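Local coordinates for protein SidF, inhibitor of growth family, member 3 (Legionella pneumophila subsp. pneumophila, PDB 4FYE) that acts as a phosphoinositide phosphatase, probably removing the 3-phosphate from phosphatidylinositol 3,4,5-trisphosphate, at residues G62-G67 / D128-K133; N692-D697 / N726-G731. The protein carries 1 engineered substitution. All coordinates share one frame; numbering follows the deposited sequence.

Interaction 1. Residues G62-G67 / D128-K133; sequences GRPVTG and DLFSSK
Two irregular loops meet here, and the polar part of the contact is carried by one nitrogen. Arg63 reaches across with CG anti to its backbone N and the chain bent about the CG-CD bond, so that NH1 arrives between a carboxylate and a carbonyl. Arg63 NH1 lies 3.0 Å from Asp128 OD2, a hydrogen-bonded salt bridge that uses the syn lone pair of the oxygen. The bond is far from straight, with 130° at the hydrogen, and the guanidinium and carboxylate planes stand 79° apart, so the two groups cross instead of pairing side by side. Arg63 NH1 also makes a weak hydrogen bond of 3.0 Å to Phe130 O. One terminal nitrogen is thus shared between two acceptors.

The other oxygen of the carboxylate fixes the loop that presents it. Phe130 N donates to Asp128 OD1 over 3.0 Å at a fairly straight 163°, closing an Asx turn; the donor nitrogen stands above the carboxylate plane. The turn probably helps to keep the Asp128 carboxylate and the Phe130 carbonyl on the side of Arg63.

The apolar part joins Pro64 to Phe130 at about a right angle, with Pro64 CG 3.6 Å from Phe130 CE2; within loop 128-133, Leu129 CB lies over the centre of one face of the Phe130 ring, 3.9 Å above its plane. Leu129 CD1 meets the backbone at Gly67 O, 3.7 Å away.

In the fold, the contact ties the link between strand 50-55 and helix 71-92 to the link between helices 98-119 and 136-163, with Arg698 of helix 692-699 touching both Arg63 and Phe130.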
loop_
_atom_site.group_PDB
_atom_site.type_symbol
_atom_site.label_atom_id
_atom_site.label_comp_id
_atom_site.label_asym_id
_atom_site.label_seq_id
_atom_site.Cartn_x
_atom_site.Cartn_y
_atom_site.Cartn_z
ATOM N N GLY A 62 16.357 26.824 1.640
ATOM C CA GLY A 62 16.441 25.381 1.525
ATOM C C GLY A 62 15.130 24.772 2.039
ATOM O O GLY A 62 15.028 23.590 2.201
ATOM N N ARG A 63 14.111 25.578 2.283
ATOM C CA ARG A 63 12.785 25.032 2.629
ATOM C C ARG A 63 12.029 24.816 1.284
ATOM O O ARG A 63 12.225 25.558 0.319
ATOM C CB ARG A 63 12.056 25.938 3.678
ATOM C CG ARG A 63 10.542 25.646 3.909
ATOM C CD ARG A 63 9.880 26.540 4.991
ATOM N NE ARG A 63 10.810 26.673 6.123
ATOM C CZ ARG A 63 10.549 26.339 7.373
ATOM N NH1 ARG A 63 9.342 25.903 7.747
ATOM N NH2 ARG A 63 11.491 26.472 8.266
ATOM N N PRO A 64 11.277 23.726 1.174
ATOM C CA PRO A 64 10.556 23.379 -0.069
ATOM C C PRO A 64 9.412 24.309 -0.458
ATOM O O PRO A 64 8.594 24.654 0.370
ATOM C CB PRO A 64 9.867 22.016 0.264
ATOM C CG PRO A 64 10.586 21.466 1.449
ATOM C CD PRO A 64 11.343 22.600 2.129
ATOM N N VAL A 65 9.250 24.536 -1.744
ATOM C CA VAL A 65 8.202 25.401 -2.204
ATOM C C VAL A 65 7.236 24.552 -3.011
ATOM O O VAL A 65 6.106 24.957 -3.299
ATOM C CB VAL A 65 8.900 26.530 -2.993
ATOM C CG1 VAL A 65 8.160 26.913 -4.274
ATOM C CG2 VAL A 65 9.249 27.691 -2.032
ATOM N N THR A 66 7.666 23.344 -3.363
ATOM C CA THR A 66 6.776 22.404 -3.984
ATOM C C THR A 66 6.127 21.576 -2.885
ATOM O O THR A 66 6.626 21.503 -1.721
ATOM C CB THR A 66 7.561 21.473 -4.919
ATOM O OG1 THR A 66 8.696 20.932 -4.232
ATOM C CG2 THR A 66 8.111 22.247 -6.156
ATOM N N GLY A 67 5.024 20.914 -3.209
ATOM C CA GLY A 67 4.399 20.043 -2.210
ATOM C C GLY A 67 3.743 20.876 -1.091
ATOM O O GLY A 67 3.557 20.415 0.042
ATOM N N ASP A 128 2.345 26.603 4.927
ATOM C CA ASP A 128 3.665 26.047 5.109
ATOM C C ASP A 128 3.521 24.843 6.044
ATOM O O ASP A 128 3.115 24.976 7.226
ATOM C CB ASP A 128 4.615 27.063 5.685
ATOM C CG ASP A 128 6.031 26.448 5.978
ATOM O OD1 ASP A 128 6.373 25.326 5.470
ATOM O OD2 ASP A 128 6.815 27.100 6.725
ATOM N N LEU A 129 3.795 23.675 5.496
ATOM C CA LEU A 129 3.664 22.385 6.178
ATOM C C LEU A 129 4.758 22.168 7.214
ATOM O O LEU A 129 4.597 21.290 8.079
ATOM C CB LEU A 129 3.840 21.237 5.203
ATOM C CG LEU A 129 2.662 20.844 4.289
ATOM C CD1 LEU A 129 2.981 19.535 3.607
ATOM C CD2 LEU A 129 1.322 20.742 4.981
ATOM N N PHE A 130 5.826 22.973 7.198
ATOM C CA PHE A 130 6.985 22.553 7.984
ATOM C C PHE A 130 7.239 23.541 9.047
ATOM O O PHE A 130 8.301 23.685 9.520
ATOM C CB PHE A 130 8.197 22.417 7.106
ATOM C CG PHE A 130 7.951 21.478 5.980
ATOM C CD1 PHE A 130 7.564 20.129 6.256
ATOM C CD2 PHE A 130 8.019 21.917 4.649
ATOM C CE1 PHE A 130 7.280 19.258 5.223
ATOM C CE2 PHE A 130 7.728 21.034 3.617
ATOM C CZ PHE A 130 7.369 19.695 3.914
ATOM N N SER A 131 6.173 24.152 9.450
ATOM C CA SER A 131 6.152 25.175 10.414
ATOM C C SER A 131 4.917 24.914 11.268
ATOM O O SER A 131 3.983 24.161 10.865
ATOM C CB SER A 131 5.776 26.421 9.573
ATOM O OG SER A 131 6.233 27.452 10.282
ATOM N N SER A 132 4.761 25.665 12.327
ATOM C CA SER A 132 3.580 25.484 13.162
ATOM C C SER A 132 2.226 25.882 12.548
ATOM O O SER A 132 2.105 26.936 11.919
ATOM C CB SER A 132 3.794 26.178 14.496
ATOM O OG SER A 132 2.535 26.436 15.030
ATOM N N LYS A 133 1.163 25.118 12.799
ATOM C CA LYS A 133 -0.109 25.405 12.137
ATOM C C LYS A 133 -0.617 26.637 12.804
ATOM O O LYS A 133 -1.637 27.274 12.376
ATOM C CB LYS A 133 -1.151 24.351 12.421
ATOM C CG LYS A 133 -0.839 22.899 12.148
ATOM C CD LYS A 133 -2.100 22.140 12.518
ATOM C CE LYS A 133 -2.173 21.979 14.026
ATOM N NZ LYS A 133 -1.902 20.563 14.399
#

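Interaction 2. Residues N692-D697 / N726-G731; sequences NVEQLD and NFADNG
Helix 692-699 is regular here, Asp697 N bonding to Val693 O over 2.8 Å, and an irregular loop approaches it most closely where Asp697 CA lies 5.6 Å from Ala728 CA. The helix packs on a loop that closes with an Asx turn just ahead of helix 733-741.

Asp697 makes the direct polar link. With CG anti to its backbone N (chi1 -158°), its carboxylate reaches the loop, and OD2 accepts from Ala728 N at 2.9 Å. The bond bends to 147° and meets the oxygen from above the carboxylate plane. The same oxygen pairs with Arg684, a salt bridge that probably favours the charged form of this buried acid.

Ala728 points its methyl at the helix. Its CB packs 3.8 Å from Asp697 CB and 3.9 Å from Glu694 O, one helical turn earlier, and so touches the helix at two successive turns.

Glu694 turns its extended chain to the same loop, but its carboxylate is held chiefly by the backbone nitrogens of Thr685 and His686. Farther along, Gly731 N donates to Asp729 OD2 to close the Asx turn, while Asp729 OD1 is paired with Arg655. A water bridges helix and loop, giving one hydrogen to Glu694 OE2 at 2.6 Å and the other to Ala728 O at 2.9 Å.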
loop_
_atom_site.group_PDB
_atom_site.type_symbol
_atom_site.label_atom_id
_atom_site.label_comp_id
_atom_site.label_asym_id
_atom_site.label_seq_id
_atom_site.Cartn_x
_atom_site.Cartn_y
_atom_site.Cartn_z
ATOM N N ASN A 692 19.430 16.023 8.714
ATOM C CA ASN A 692 19.264 15.362 7.428
ATOM C C ASN A 692 18.067 14.450 7.321
ATOM O O ASN A 692 17.361 14.482 6.300
ATOM C CB ASN A 692 20.513 14.600 7.110
ATOM C CG ASN A 692 21.601 15.520 6.681
ATOM O OD1 ASN A 692 22.764 15.191 6.783
ATOM N ND2 ASN A 692 21.225 16.674 6.165
ATOM N N VAL A 693 17.799 13.675 8.373
ATOM C CA VAL A 693 16.583 12.844 8.383
ATOM C C VAL A 693 15.312 13.638 8.162
ATOM O O VAL A 693 14.468 13.235 7.355
ATOM C CB VAL A 693 16.452 11.953 9.622
ATOM C CG1 VAL A 693 17.254 10.694 9.391
ATOM C CG2 VAL A 693 17.060 12.631 10.804
ATOM N N GLU A 694 15.224 14.797 8.812
ATOM C CA GLU A 694 13.980 15.605 8.787
ATOM C C GLU A 694 13.838 16.226 7.420
ATOM O O GLU A 694 12.721 16.402 6.903
ATOM C CB GLU A 694 13.967 16.681 9.891
ATOM C CG GLU A 694 12.797 17.591 9.832
ATOM C CD GLU A 694 12.387 18.117 11.194
ATOM O OE1 GLU A 694 13.183 17.877 12.162
ATOM O OE2 GLU A 694 11.292 18.777 11.274
ATOM N N GLN A 695 14.986 16.494 6.827
ATOM C CA GLN A 695 15.014 17.071 5.499
ATOM C C GLN A 695 14.465 16.031 4.489
ATOM O O GLN A 695 13.691 16.376 3.575
ATOM C CB GLN A 695 16.439 17.557 5.147
ATOM C CG GLN A 695 16.417 18.423 3.900
ATOM C CD GLN A 695 17.737 18.497 3.106
ATOM O OE1 GLN A 695 17.694 18.597 1.865
ATOM N NE2 GLN A 695 18.907 18.468 3.804
ATOM N N LEU A 696 14.852 14.766 4.667
ATOM C CA LEU A 696 14.260 13.705 3.851
ATOM C C LEU A 696 12.778 13.636 4.151
ATOM O O LEU A 696 11.942 13.543 3.244
ATOM C CB LEU A 696 14.894 12.348 4.169
ATOM C CG LEU A 696 15.051 11.307 3.042
ATOM C CD1 LEU A 696 15.145 9.880 3.546
ATOM C CD2 LEU A 696 14.095 11.350 1.868
ATOM N N ASP A 697 12.433 13.644 5.433
ATOM C CA ASP A 697 11.059 13.423 5.782
ATOM C C ASP A 697 10.212 14.513 5.063
ATOM O O ASP A 697 9.140 14.237 4.634
ATOM C CB ASP A 697 10.895 13.411 7.321
ATOM C CG ASP A 697 9.617 12.678 7.795
ATOM O OD1 ASP A 697 9.119 11.748 7.093
ATOM O OD2 ASP A 697 9.128 13.006 8.904
ATOM N N ASN A 726 6.914 12.735 15.307
ATOM C CA ASN A 726 6.905 11.675 14.267
ATOM C C ASN A 726 6.920 12.104 12.817
ATOM O O ASN A 726 7.237 11.252 11.973
ATOM C CB ASN A 726 5.739 10.699 14.438
ATOM C CG ASN A 726 5.894 9.820 15.681
ATOM O OD1 ASN A 726 7.008 9.606 16.134
ATOM N ND2 ASN A 726 4.765 9.303 16.228
ATOM N N PHE A 727 6.595 13.383 12.513
ATOM C CA PHE A 727 6.521 13.817 11.132
ATOM C C PHE A 727 7.048 15.239 10.916
ATOM O O PHE A 727 6.826 16.145 11.733
ATOM C CB PHE A 727 5.068 13.700 10.663
ATOM C CG PHE A 727 4.572 12.275 10.601
ATOM C CD1 PHE A 727 4.834 11.485 9.510
ATOM C CD2 PHE A 727 3.815 11.736 11.651
ATOM C CE1 PHE A 727 4.376 10.164 9.474
ATOM C CE2 PHE A 727 3.334 10.449 11.603
ATOM C CZ PHE A 727 3.646 9.649 10.518
ATOM N N ALA A 728 7.748 15.427 9.811
ATOM C CA ALA A 728 8.241 16.726 9.385
ATOM C C ALA A 728 7.090 17.706 9.197
ATOM O O ALA A 728 7.191 18.887 9.545
ATOM C CB ALA A 728 9.010 16.586 8.104
ATOM N N ASP A 729 5.962 17.232 8.696
ATOM C CA ASP A 729 4.883 18.164 8.329
ATOM C C ASP A 729 3.824 18.319 9.478
ATOM O O ASP A 729 3.795 17.583 10.446
ATOM C CB ASP A 729 4.185 17.704 7.075
ATOM C CG ASP A 729 3.276 16.542 7.354
ATOM O OD1 ASP A 729 3.844 15.455 7.581
ATOM O OD2 ASP A 729 2.023 16.714 7.465
ATOM N N ASN A 730 2.937 19.284 9.350
ATOM C CA ASN A 730 2.089 19.625 10.436
ATOM C C ASN A 730 0.597 19.236 10.154
ATOM O O ASN A 730 -0.295 19.740 10.827
ATOM C CB ASN A 730 2.214 21.108 10.637
ATOM C CG ASN A 730 1.726 21.964 9.407
ATOM O OD1 ASN A 730 1.119 21.470 8.470
ATOM N ND2 ASN A 730 1.960 23.273 9.465
ATOM N N GLY A 731 0.361 18.405 9.128
ATOM C CA GLY A 731 -0.946 17.837 8.804
ATOM C C GLY A 731 -1.863 18.744 7.999
ATOM O O GLY A 731 -2.983 18.363 7.705
HETATM O O HOH W 1 9.943 19.737 9.233
#

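The two contacts lie about 10 Å apart between centres and are joined by Asn730: its ND2 stands 2.6 Å from Ser131 O, a probable hydrogen bond between the loops 128-133 and 726-731. Helix 692-699 serves both, since Asp697 belongs to interaction 2 and Arg698, the next residue, touches side chains of interaction 1. Burial separates them. Interaction 1 is partly buried, its charged pair partly exposed and its ring and proline covered; every touching residue of interaction 2 is buried. The first joins two loops by a salt bridge, whereas the second binds helix to loop through a backbone donor and a water, its aspartates paired with outside arginines and its glutamate held by backbone nitrogens.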